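Local atomic coordinates of glutathione peroxidase (Schistosoma mansoni, PDB entry 2V1M), a protein that catalyses the reduction of hydrogen peroxide by glutathione, yielding glutathione disulfide and water. Residues 8-14 with 113-118; 15-19 with 99-103; 29-33 with 138-142; 130-136 with 148-153. All coordinates share one frame; numbering follows the deposited sequence.

In the fold
The four contacts surround a thioredoxin-type core. Interaction 1 lays the chain before strand 15-17 against helix 113-121, and interaction 2, directly next in sequence and about 14 Å away between centres, ties that strand to the 99-100 edge of the main sheet. Interaction 3 pairs the loop entering strand 33-39 with the turn leaving strand 136-139; it touches interaction 1 through Tyr12 and interaction 2 through Tyr29, whose OH lies 2.6 Å from Asp99 OD2. Interaction 4, at the other end of the strand pair, reaches the active site: Asn133 hydrogen-bonds the cysteinesulfonic acid at position 43, probably the catalytic residue. Leu138 packs on Tyr149, linking interactions 3 and 4.

Interaction 1. Residues 8-14 with 113-118; sequences WNSIYEF and DLYKFL
A cluster of three aromatic rings, Trp8, Phe14 and Phe117, joins the N-terminal loop to the first turns of helix 113-121. No hydrogen bond crosses here; the contact is made by packing. Phe117 takes the central place. Its chi1 of 176° carries the ring away from the helix and beneath the loop: CZ comes to 3.5 Å from Ser10 N, CE1 lies 3.4 Å from Trp8 O, and Ser10 O stands over one face. Phe14 meets the base of the same side chain, its CZ 3.5 Å from Phe117 CB, on the side of the ring where Ser10 O lies. The two rings meet obliquely, planes at 44°. Over the face of Phe14 lies the helix backbone itself, with Leu114 CA in a CH-pi contact 4.1 Å from the ring centroid. Phe14 in turn points CE1 at the middle of the Trp8 indole face, and the far rim of that indole reaches the start of the helix, where Trp8 CH2 is 3.6 Å from Asp113 CG. The helix is one of those that flank the central sheet in the thioredoxin fold; Leu118 touches Ile36 and Phe137. Ile11 carries the loop down into that same layer: its CG2 branch packs 4.0 Å from Leu114 CD1 and also meets Phe117 CE2, while the residue leans on Cys34 and Val139 of the strands. Within the loop, Ser10 OG accepts from Tyr12 N at 3.0 Å, an ST turn just ahead of the 3-10 segment 11-13.

Interaction 2. Residues 15-19 with 99-103; sequences TVKDI and DMFSK
Asp18 and Phe101 form a single beta bridge, their CA atoms 3.8 Å apart, where the end of strand 15-17 passes the end of strand 99-100. Two backbone hydrogen bonds hold the crossing: Ser102 N gives to Lys17 O at 2.9 Å and a fairly straight 164°, and Ile19 N gives to Met100 O at 3.0 Å. The next bond comes from a side chain. The Ser102 hydroxyl donates to Asp18 O, OG to O 2.7 Å, reaching it from above the carbonyl plane, and so gives Ser102 a second grip on the crossing chain. A water adds to this, donating to both Lys17 O and Ser102 O. Asp18 turns its carboxylate elsewhere, OD1 accepting from Asn20 N and Val22 N in the turn that follows, while Lys17 pairs with Asp23.

Apolar contacts lie at both ends. Val16 CG2 comes obliquely to the Phe101 ring, 3.5 Å from CE1, and that ring also stacks with Phe70. Ile19 runs beside Met100 with both side chains pointing the same way, CG2 to CB 3.7 Å. Its CG1, anti to the backbone N (chi1 -158°), comes 3.6 Å from Phe101 O, a buried carbonyl oxygen with no hydrogen-bonding partner in the model. Ile19 continues onto Ile86 and Lys87 of helix 83-94. Strand 15-17 is one arm of the small N-terminal hairpin that glutathione peroxidases add to the thioredoxin fold, and the bridge fastens its turn end to the chain just past strand 99-100, at one edge of the central sheet.

Interaction 3. Residues 29-33 with 138-142; sequences YRGHV and LVDRQ
A type II beta turn, Tyr29 to His32, leads into the central strand 33-39, and Arg141 from the turn after strand 136-139 grips it. Gly31, in the third position of the turn, has a positive phi of 86°, where a side chain would be pressed against the carbonyl oxygen of Arg30. Arg141, extended from CG to NE, runs alongside the glycine carbonyl, with CG 3.4 Å from Gly31 O, and then NH1 donates to that same oxygen at 2.8 Å. The bond lies in the carbonyl plane and in the guanidinium plane too. In return Gly31 N makes a weak, bent bond to Arg141 O at 3.1 Å. Beyond the turn Val33 settles between two side chains: its CG1 meets Leu138 CD1 at 3.6 Å and its CG2 lies 3.7 Å from Arg141 CG. Asp140 forms an Asx turn, OD1 accepting from Gln142 N, which shapes the chain as it leaves the strand. The remaining reach of the guanidinium extends to other elements, as NH2 donates to Leu166 O of helix 159-167 and to Lys63 O, just before strand 65-71; Val33 and Leu138 both pack on Leu165 of that helix, which lies against this end of the sheet.

Interaction 4. Residues 130-136 with 148-153; sequences IKWNFSK and RYSPTT. With SO4 (sulfate ion), chain B.
Lys136 and Tyr149 form an antiparallel hydrogen-bonded pair, Tyr149 N giving to Lys136 O at 2.7 Å and Lys136 N giving in turn to Tyr149 O, while beyond the pair the chains part into a loop and a type I turn, Ser150 to Thr153. In one of its two conformers Ser135 also donates through OG to Tyr149 O, at 2.9 Å. Lys136 bends at chi2 (91°) so that its ammonium turns back beneath that turn: NZ donates to Thr153 O at 2.7 Å and to Phe134 O at 2.8 Å, and also to Asn49 OD1 of helix 46-60. These bonds tie the loop to the turn and would steady the charge of this buried lysine. Pro151 packs against the loop, CB 3.3 Å from Asn133 O and CG against Trp132 CB.

This is the end of the strand pair 136-139 and 145-149, the C-terminal beta hairpin of the thioredoxin fold, and the loop before it approaches the active site. Asn133 hydrogen-bonds through ND2 to the cysteinesulfonic acid at position 43.

On the outer side a sulfate, probably from the crystallisation liquor, sits between Lys131 and Arg148. Lys131, in one of two conformers, donates through NZ to sulfate O1 at 2.7 Å, and Arg148 NE donates to O3 at 2.9 Å, near the guanidinium plane; NH2 adds a weak bond to O1. Thr125 OG1 also binds the anion. Ile130 lays CD1 over one face of that guanidinium, 3.8 Å from NH2, and Gln122 O and Asn128 O accept from its two terminal nitrogens.

Interaction 1. Residues 8-14 with 113-118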
# COMPACT_ATOMS: atom_id res chain seq x y z
N TRP A 8 -12.47 -12.54 -8.62
CA TRP A 8 -11.20 -12.48 -7.91
C TRP A 8 -11.39 -12.81 -6.44
O TRP A 8 -12.27 -12.29 -5.79
CB TRP A 8 -10.64 -11.07 -8.02
CG TRP A 8 -10.38 -10.58 -9.40
CD1 TRP A 8 -9.73 -11.24 -10.42
CD2 TRP A 8 -10.68 -9.28 -9.90
NE1 TRP A 8 -9.63 -10.41 -11.52
CE2 TRP A 8 -10.17 -9.19 -11.21
CE3 TRP A 8 -11.27 -8.14 -9.33
CZ2 TRP A 8 -10.31 -8.04 -12.00
CZ3 TRP A 8 -11.39 -6.99 -10.10
CH2 TRP A 8 -10.90 -6.94 -11.41
N ASN A 9 -10.53 -13.66 -5.91
CA ASN A 9 -10.73 -14.18 -4.58
C ASN A 9 -9.63 -13.75 -3.60
O ASN A 9 -9.81 -13.98 -2.40
CB ASN A 9 -10.79 -15.74 -4.59
CG ASN A 9 -12.14 -16.33 -5.15
OD1 ASN A 9 -13.16 -15.67 -5.18
ND2 ASN A 9 -12.09 -17.62 -5.59
N SER A 10 -8.53 -13.15 -4.06
CA SER A 10 -7.47 -12.75 -3.14
C SER A 10 -6.61 -11.75 -3.89
O SER A 10 -6.73 -11.59 -5.14
CB SER A 10 -6.59 -13.95 -2.71
OG SER A 10 -5.70 -14.29 -3.75
N ILE A 11 -5.66 -11.10 -3.19
CA ILE A 11 -4.78 -10.18 -3.88
C ILE A 11 -3.82 -10.92 -4.80
O ILE A 11 -3.19 -10.28 -5.67
CB ILE A 11 -3.97 -9.29 -2.89
CG1 ILE A 11 -3.00 -10.10 -2.01
CG2 ILE A 11 -4.88 -8.34 -2.11
CD1 ILE A 11 -1.84 -9.27 -1.44
N TYR A 12 -3.64 -12.24 -4.63
CA TYR A 12 -2.62 -12.96 -5.40
C TYR A 12 -2.94 -13.04 -6.88
O TYR A 12 -2.04 -13.33 -7.68
CB TYR A 12 -2.48 -14.39 -4.85
CG TYR A 12 -2.27 -14.46 -3.38
CD1 TYR A 12 -1.46 -13.56 -2.74
CD2 TYR A 12 -2.90 -15.48 -2.62
CE1 TYR A 12 -1.26 -13.65 -1.37
CE2 TYR A 12 -2.69 -15.60 -1.26
CZ TYR A 12 -1.89 -14.69 -0.63
OH TYR A 12 -1.69 -14.84 0.74
N GLU A 13 -4.19 -12.76 -7.24
CA GLU A 13 -4.59 -12.85 -8.65
C GLU A 13 -4.02 -11.72 -9.50
O GLU A 13 -4.06 -11.84 -10.73
CB GLU A 13 -6.10 -12.86 -8.75
CG GLU A 13 -6.65 -14.15 -8.16
CD GLU A 13 -8.13 -14.25 -8.17
OE1 GLU A 13 -8.75 -13.26 -8.61
OE2 GLU A 13 -8.70 -15.28 -7.75
N PHE A 14 -3.54 -10.64 -8.88
CA PHE A 14 -3.19 -9.41 -9.62
C PHE A 14 -1.71 -9.34 -9.90
O PHE A 14 -0.87 -9.83 -9.12
CB PHE A 14 -3.64 -8.16 -8.86
CG PHE A 14 -5.09 -8.23 -8.56
CD1 PHE A 14 -6.03 -8.09 -9.60
CD2 PHE A 14 -5.53 -8.58 -7.29
CE1 PHE A 14 -7.39 -8.28 -9.37
CE2 PHE A 14 -6.89 -8.78 -7.05
CZ PHE A 14 -7.80 -8.65 -8.07
N ASP A 113 -6.81 -2.95 -11.17
CA ASP A 113 -7.67 -4.02 -10.65
C ASP A 113 -7.38 -4.37 -9.20
O ASP A 113 -8.32 -4.73 -8.46
CB ASP A 113 -7.56 -5.27 -11.52
CG ASP A 113 -8.21 -5.10 -12.90
OD1 ASP A 113 -8.99 -4.14 -13.11
OD2 ASP A 113 -7.94 -5.96 -13.77
N LEU A 114 -6.14 -4.21 -8.74
CA LEU A 114 -5.87 -4.48 -7.32
C LEU A 114 -6.75 -3.56 -6.44
O LEU A 114 -7.31 -4.02 -5.43
CB LEU A 114 -4.40 -4.22 -7.03
CG LEU A 114 -4.04 -4.21 -5.52
CD1 LEU A 114 -4.29 -5.56 -4.86
CD2 LEU A 114 -2.60 -3.78 -5.36
N TYR A 115 -6.83 -2.28 -6.80
CA TYR A 115 -7.63 -1.35 -6.01
C TYR A 115 -9.11 -1.53 -6.19
O TYR A 115 -9.87 -1.36 -5.23
CB TYR A 115 -7.16 0.10 -6.23
CG TYR A 115 -6.02 0.45 -5.30
CD1 TYR A 115 -6.23 1.19 -4.15
CD2 TYR A 115 -4.72 0.12 -5.66
CE1 TYR A 115 -5.13 1.56 -3.32
CE2 TYR A 115 -3.62 0.48 -4.86
CZ TYR A 115 -3.85 1.21 -3.69
OH TYR A 115 -2.81 1.56 -2.85
N LYS A 116 -9.56 -1.90 -7.40
CA LYS A 116 -10.96 -2.30 -7.54
C LYS A 116 -11.27 -3.43 -6.56
O LYS A 116 -12.31 -3.42 -5.87
CB LYS A 116 -11.28 -2.70 -8.98
CG LYS A 116 -11.10 -1.53 -9.96
CD LYS A 116 -11.57 -1.91 -11.39
CE LYS A 116 -11.46 -0.72 -12.31
NZ LYS A 116 -12.04 -1.05 -13.67
N PHE A 117 -10.38 -4.40 -6.49
CA PHE A 117 -10.56 -5.53 -5.57
C PHE A 117 -10.54 -5.08 -4.11
O PHE A 117 -11.43 -5.48 -3.31
CB PHE A 117 -9.48 -6.59 -5.83
CG PHE A 117 -9.54 -7.74 -4.88
CD1 PHE A 117 -10.57 -8.71 -4.98
CD2 PHE A 117 -8.58 -7.89 -3.87
CE1 PHE A 117 -10.61 -9.78 -4.11
CE2 PHE A 117 -8.63 -8.98 -3.00
CZ PHE A 117 -9.65 -9.92 -3.13
N LEU A 118 -9.52 -4.33 -3.70
CA LEU A 118 -9.43 -3.89 -2.30
C LEU A 118 -10.72 -3.17 -1.88
O LEU A 118 -11.29 -3.46 -0.82
CB LEU A 118 -8.23 -2.96 -2.12
CG LEU A 118 -6.85 -3.64 -2.27
CD1 LEU A 118 -5.78 -2.56 -2.26
CD2 LEU A 118 -6.62 -4.65 -1.14

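Interaction 2. Residues 15-19 with 99-103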
# COMPACT_ATOMS: atom_id res chain seq x y z
N THR A 15 -1.39 -8.67 -11.02
CA THR A 15 -0.04 -8.41 -11.45
C THR A 15 0.11 -6.89 -11.56
O THR A 15 -0.82 -6.20 -12.06
CB THR A 15 0.26 -9.12 -12.81
OG1 THR A 15 0.04 -10.52 -12.62
CG2 THR A 15 1.70 -8.96 -13.24
N VAL A 16 1.23 -6.37 -11.08
CA VAL A 16 1.47 -4.92 -11.02
C VAL A 16 2.89 -4.66 -11.44
O VAL A 16 3.79 -5.50 -11.26
CB VAL A 16 1.20 -4.35 -9.61
CG1 VAL A 16 -0.31 -4.37 -9.29
CG2 VAL A 16 1.98 -5.09 -8.54
N LYS A 17 3.14 -3.47 -11.96
CA LYS A 17 4.49 -3.06 -12.34
C LYS A 17 5.16 -2.41 -11.13
O LYS A 17 4.64 -1.46 -10.54
CB LYS A 17 4.38 -2.07 -13.50
CG LYS A 17 5.72 -1.73 -14.16
CD LYS A 17 5.57 -0.75 -15.34
CE LYS A 17 4.64 -1.27 -16.45
NZ LYS A 17 5.16 -2.51 -17.03
N ASP A 18 6.35 -2.91 -10.78
CA ASP A 18 7.09 -2.31 -9.67
C ASP A 18 7.76 -0.99 -10.11
O ASP A 18 7.68 -0.60 -11.28
CB ASP A 18 8.03 -3.32 -8.99
CG ASP A 18 9.37 -3.53 -9.68
OD1 ASP A 18 9.75 -2.78 -10.60
OD2 ASP A 18 10.06 -4.48 -9.21
N ILE A 19 8.41 -0.31 -9.18
CA ILE A 19 8.88 1.06 -9.49
C ILE A 19 10.03 1.06 -10.49
O ILE A 19 10.33 2.10 -11.06
CB ILE A 19 9.19 1.87 -8.23
CG1 ILE A 19 9.16 3.38 -8.49
CG2 ILE A 19 10.51 1.38 -7.60
CD1 ILE A 19 9.01 4.19 -7.20
N ASP A 99 8.48 -2.38 -0.46
CA ASP A 99 8.31 -2.52 -1.89
C ASP A 99 7.56 -1.32 -2.47
O ASP A 99 6.44 -1.01 -2.07
CB ASP A 99 7.61 -3.83 -2.20
CG ASP A 99 8.48 -5.04 -1.90
OD1 ASP A 99 9.72 -4.91 -1.89
OD2 ASP A 99 7.91 -6.13 -1.70
N MET A 100 8.19 -0.69 -3.46
CA MET A 100 7.66 0.45 -4.21
C MET A 100 7.21 0.01 -5.59
O MET A 100 7.87 -0.80 -6.26
CB MET A 100 8.76 1.52 -4.38
CG MET A 100 9.25 2.18 -3.08
SD MET A 100 8.00 3.16 -2.21
CE MET A 100 7.50 4.32 -3.47
N PHE A 101 6.10 0.61 -6.02
CA PHE A 101 5.49 0.28 -7.32
C PHE A 101 5.43 1.47 -8.26
O PHE A 101 5.65 2.61 -7.88
CB PHE A 101 4.12 -0.38 -7.09
CG PHE A 101 4.27 -1.72 -6.39
CD1 PHE A 101 4.44 -2.89 -7.14
CD2 PHE A 101 4.41 -1.79 -4.99
CE1 PHE A 101 4.68 -4.13 -6.51
CE2 PHE A 101 4.66 -3.00 -4.37
CZ PHE A 101 4.82 -4.17 -5.13
N SER A 102 5.15 1.18 -9.53
CA SER A 102 4.86 2.22 -10.48
C SER A 102 3.49 2.86 -10.20
O SER A 102 2.59 2.30 -9.55
CB SER A 102 4.90 1.67 -11.92
OG SER A 102 6.23 1.43 -12.35
N LYS A 103 3.36 4.08 -10.71
CA LYS A 103 2.16 4.90 -10.47
C LYS A 103 0.93 4.25 -11.12
O LYS A 103 0.97 3.71 -12.25
CB LYS A 103 2.45 6.32 -10.98
CG LYS A 103 1.38 7.36 -10.67
CD LYS A 103 1.62 8.67 -11.41
CE LYS A 103 2.97 9.29 -11.04
NZ LYS A 103 3.13 10.63 -11.68
O HOH W 1 2.01 -0.50 -10.13

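Interaction 3. Residues 29-33 with 138-142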
# COMPACT_ATOMS: atom_id res chain seq x y z
N TYR A 29 3.50 -12.54 -2.50
CA TYR A 29 3.16 -12.20 -1.12
C TYR A 29 2.36 -13.28 -0.39
O TYR A 29 1.93 -13.07 0.75
CB TYR A 29 2.44 -10.84 -1.09
CG TYR A 29 3.34 -9.74 -1.63
CD1 TYR A 29 4.39 -9.27 -0.87
CD2 TYR A 29 3.18 -9.26 -2.92
CE1 TYR A 29 5.25 -8.31 -1.38
CE2 TYR A 29 4.06 -8.29 -3.46
CZ TYR A 29 5.09 -7.83 -2.68
OH TYR A 29 5.92 -6.89 -3.23
N ARG A 30 2.19 -14.44 -1.02
CA ARG A 30 1.44 -15.53 -0.37
C ARG A 30 2.06 -15.85 0.99
O ARG A 30 3.28 -16.03 1.12
CB ARG A 30 1.47 -16.79 -1.23
CG ARG A 30 0.39 -17.78 -0.86
CD ARG A 30 0.26 -18.89 -1.91
NE ARG A 30 -0.47 -18.54 -3.16
CZ ARG A 30 -1.78 -18.67 -3.31
NH1 ARG A 30 -2.52 -19.04 -2.28
NH2 ARG A 30 -2.38 -18.39 -4.48
N GLY A 31 1.21 -15.94 2.00
CA GLY A 31 1.65 -16.32 3.33
C GLY A 31 2.15 -15.18 4.20
O GLY A 31 2.46 -15.43 5.36
N HIS A 32 2.24 -13.97 3.66
CA HIS A 32 2.69 -12.78 4.40
C HIS A 32 1.54 -11.82 4.62
O HIS A 32 0.64 -11.73 3.80
CB HIS A 32 3.84 -12.11 3.63
CG HIS A 32 5.10 -12.95 3.67
ND1 HIS A 32 6.01 -13.03 2.64
CD2 HIS A 32 5.58 -13.77 4.65
CE1 HIS A 32 6.98 -13.86 2.97
NE2 HIS A 32 6.75 -14.31 4.19
N VAL A 33 1.58 -11.11 5.74
CA VAL A 33 0.61 -10.03 5.96
C VAL A 33 1.07 -8.84 5.14
O VAL A 33 2.26 -8.51 5.17
CB VAL A 33 0.54 -9.68 7.47
CG1 VAL A 33 -0.29 -8.43 7.73
CG2 VAL A 33 0.03 -10.86 8.26
N LEU A 138 -5.18 -3.53 5.00
CA LEU A 138 -4.48 -4.61 5.68
C LEU A 138 -5.03 -5.94 5.14
O LEU A 138 -6.24 -6.19 5.14
CB LEU A 138 -4.71 -4.51 7.18
CG LEU A 138 -4.07 -5.58 8.05
CD1 LEU A 138 -2.54 -5.59 7.88
CD2 LEU A 138 -4.46 -5.39 9.51
N VAL A 139 -4.09 -6.78 4.69
CA VAL A 139 -4.36 -8.04 3.99
C VAL A 139 -3.71 -9.16 4.80
O VAL A 139 -2.52 -9.10 5.15
CB VAL A 139 -3.79 -7.97 2.58
CG1 VAL A 139 -4.01 -9.31 1.81
CG2 VAL A 139 -4.36 -6.79 1.79
N ASP A 140 -4.50 -10.20 5.08
CA ASP A 140 -4.01 -11.31 5.89
C ASP A 140 -3.08 -12.26 5.08
O ASP A 140 -2.81 -12.06 3.89
CB ASP A 140 -5.20 -12.02 6.56
CG ASP A 140 -6.04 -12.89 5.61
OD1 ASP A 140 -5.64 -13.12 4.44
OD2 ASP A 140 -7.11 -13.31 6.10
N ARG A 141 -2.60 -13.28 5.79
CA ARG A 141 -1.66 -14.24 5.20
C ARG A 141 -2.27 -15.11 4.09
O ARG A 141 -1.51 -15.84 3.43
CB ARG A 141 -1.08 -15.14 6.26
CG ARG A 141 -0.13 -14.42 7.26
CD ARG A 141 0.48 -15.41 8.22
NE ARG A 141 1.34 -14.87 9.28
CZ ARG A 141 2.63 -14.58 9.15
NH1 ARG A 141 3.23 -14.64 7.97
NH2 ARG A 141 3.35 -14.20 10.20
N GLN A 142 -3.60 -15.05 3.92
CA GLN A 142 -4.31 -15.72 2.83
C GLN A 142 -4.75 -14.74 1.74
O GLN A 142 -5.55 -15.09 0.86
CB GLN A 142 -5.51 -16.54 3.37
CG GLN A 142 -5.08 -17.72 4.19
CD GLN A 142 -4.59 -17.37 5.58
OE1 GLN A 142 -5.23 -16.60 6.30
NE2 GLN A 142 -3.47 -17.95 5.97
O HOH W 2 -1.04 -12.48 1.73

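Interaction 4. Residues 130-136 with 148-153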
# COMPACT_ATOMS: atom_id res chain seq x y z
N ILE A 130 -11.39 5.91 -2.60
CA ILE A 130 -10.23 6.33 -1.80
C ILE A 130 -10.32 7.85 -1.65
O ILE A 130 -10.56 8.58 -2.63
CB ILE A 130 -8.91 5.92 -2.49
CG1 ILE A 130 -8.86 4.42 -2.80
CG2 ILE A 130 -7.71 6.39 -1.68
CD1 ILE A 130 -9.09 3.51 -1.59
N LYS A 131 -10.13 8.33 -0.42
CA LYS A 131 -10.41 9.73 -0.16
C LYS A 131 -9.24 10.68 -0.33
O LYS A 131 -9.44 11.86 -0.65
CB LYS A 131 -10.98 9.90 1.22
CG LYS A 131 -12.37 9.35 1.35
CD LYS A 131 -12.80 9.34 2.81
CE LYS A 131 -14.25 8.94 3.02
NZ LYS A 131 -14.57 7.62 2.43
N TRP A 132 -8.01 10.20 -0.14
CA TRP A 132 -6.83 11.04 -0.34
C TRP A 132 -5.61 10.11 -0.40
O TRP A 132 -5.74 8.88 -0.31
CB TRP A 132 -6.69 12.14 0.76
CG TRP A 132 -5.91 13.32 0.29
CD1 TRP A 132 -4.68 13.74 0.75
CD2 TRP A 132 -6.26 14.22 -0.77
NE1 TRP A 132 -4.26 14.85 0.04
CE2 TRP A 132 -5.21 15.16 -0.90
CE3 TRP A 132 -7.39 14.36 -1.61
CZ2 TRP A 132 -5.25 16.21 -1.84
CZ3 TRP A 132 -7.43 15.42 -2.54
CH2 TRP A 132 -6.35 16.33 -2.64
N ASN A 133 -4.43 10.71 -0.55
CA ASN A 133 -3.19 9.95 -0.42
C ASN A 133 -3.11 9.28 0.96
O ASN A 133 -3.60 9.81 1.96
CB ASN A 133 -2.00 10.87 -0.65
CG ASN A 133 -2.14 11.68 -1.91
OD1 ASN A 133 -2.24 11.13 -3.02
ND2 ASN A 133 -2.20 13.00 -1.74
N PHE A 134 -2.40 8.15 1.00
CA PHE A 134 -2.05 7.44 2.22
C PHE A 134 -3.22 6.75 2.91
O PHE A 134 -3.21 6.61 4.13
CB PHE A 134 -1.23 8.31 3.19
CG PHE A 134 0.08 8.76 2.58
CD1 PHE A 134 1.15 7.88 2.45
CD2 PHE A 134 0.25 10.08 2.15
CE1 PHE A 134 2.35 8.27 1.91
CE2 PHE A 134 1.46 10.47 1.59
CZ PHE A 134 2.51 9.60 1.46
N SER A 135 -4.20 6.28 2.14
CA SER A 135 -5.11 5.28 2.72
C SER A 135 -4.31 3.96 2.87
O SER A 135 -3.25 3.78 2.25
CB SER A 135 -6.30 5.05 1.80
OG SER A 135 -7.39 4.50 2.51
N LYS A 136 -4.82 3.06 3.72
CA LYS A 136 -4.16 1.79 4.00
C LYS A 136 -5.14 0.65 3.97
O LYS A 136 -6.24 0.75 4.56
CB LYS A 136 -3.43 1.79 5.36
CG LYS A 136 -2.34 2.84 5.52
CD LYS A 136 -2.80 4.20 6.11
CE LYS A 136 -1.61 5.12 6.22
NZ LYS A 136 -1.97 6.52 6.60
N ARG A 148 -9.48 -1.60 6.49
CA ARG A 148 -9.16 -0.42 5.70
C ARG A 148 -9.07 0.77 6.65
O ARG A 148 -9.91 0.93 7.58
CB ARG A 148 -10.30 -0.17 4.70
CG ARG A 148 -10.21 1.10 3.90
CD ARG A 148 -11.42 1.18 2.94
NE ARG A 148 -11.47 2.48 2.28
CZ ARG A 148 -12.10 2.70 1.13
NH1 ARG A 148 -12.67 1.69 0.44
NH2 ARG A 148 -12.15 3.93 0.63
N TYR A 149 -8.06 1.61 6.43
CA TYR A 149 -7.79 2.77 7.31
C TYR A 149 -7.74 4.02 6.46
O TYR A 149 -7.13 4.06 5.37
CB TYR A 149 -6.46 2.59 8.06
CG TYR A 149 -6.32 1.28 8.78
CD1 TYR A 149 -6.65 1.16 10.14
CD2 TYR A 149 -5.87 0.15 8.09
CE1 TYR A 149 -6.50 -0.06 10.81
CE2 TYR A 149 -5.73 -1.06 8.75
CZ TYR A 149 -6.03 -1.16 10.10
OH TYR A 149 -5.83 -2.38 10.70
N SER A 150 -8.35 5.07 6.98
CA SER A 150 -8.44 6.33 6.28
C SER A 150 -7.06 7.01 6.26
O SER A 150 -6.18 6.71 7.08
CB SER A 150 -9.48 7.22 6.96
OG SER A 150 -9.04 7.60 8.25
N PRO A 151 -6.88 7.97 5.34
CA PRO A 151 -5.58 8.67 5.18
C PRO A 151 -4.93 9.17 6.47
O PRO A 151 -3.71 9.03 6.60
CB PRO A 151 -5.94 9.85 4.25
CG PRO A 151 -7.00 9.23 3.34
CD PRO A 151 -7.86 8.39 4.30
N THR A 152 -5.70 9.77 7.36
CA THR A 152 -5.13 10.38 8.57
C THR A 152 -4.74 9.34 9.63
O THR A 152 -4.20 9.71 10.67
CB THR A 152 -6.07 11.41 9.22
OG1 THR A 152 -7.28 10.75 9.65
CG2 THR A 152 -6.40 12.57 8.29
N THR A 153 -4.95 8.06 9.38
CA THR A 153 -4.54 7.02 10.33
C THR A 153 -3.01 6.88 10.30
O THR A 153 -2.42 6.50 9.28
CB THR A 153 -5.17 5.68 9.95
OG1 THR A 153 -6.58 5.84 9.78
CG2 THR A 153 -4.90 4.67 11.05
S SO4 B . -11.82 5.79 4.22
O1 SO4 B . -12.66 5.75 2.98
O2 SO4 B . -12.70 6.24 5.32
O3 SO4 B . -11.34 4.42 4.47
O4 SO4 B . -10.74 6.76 4.07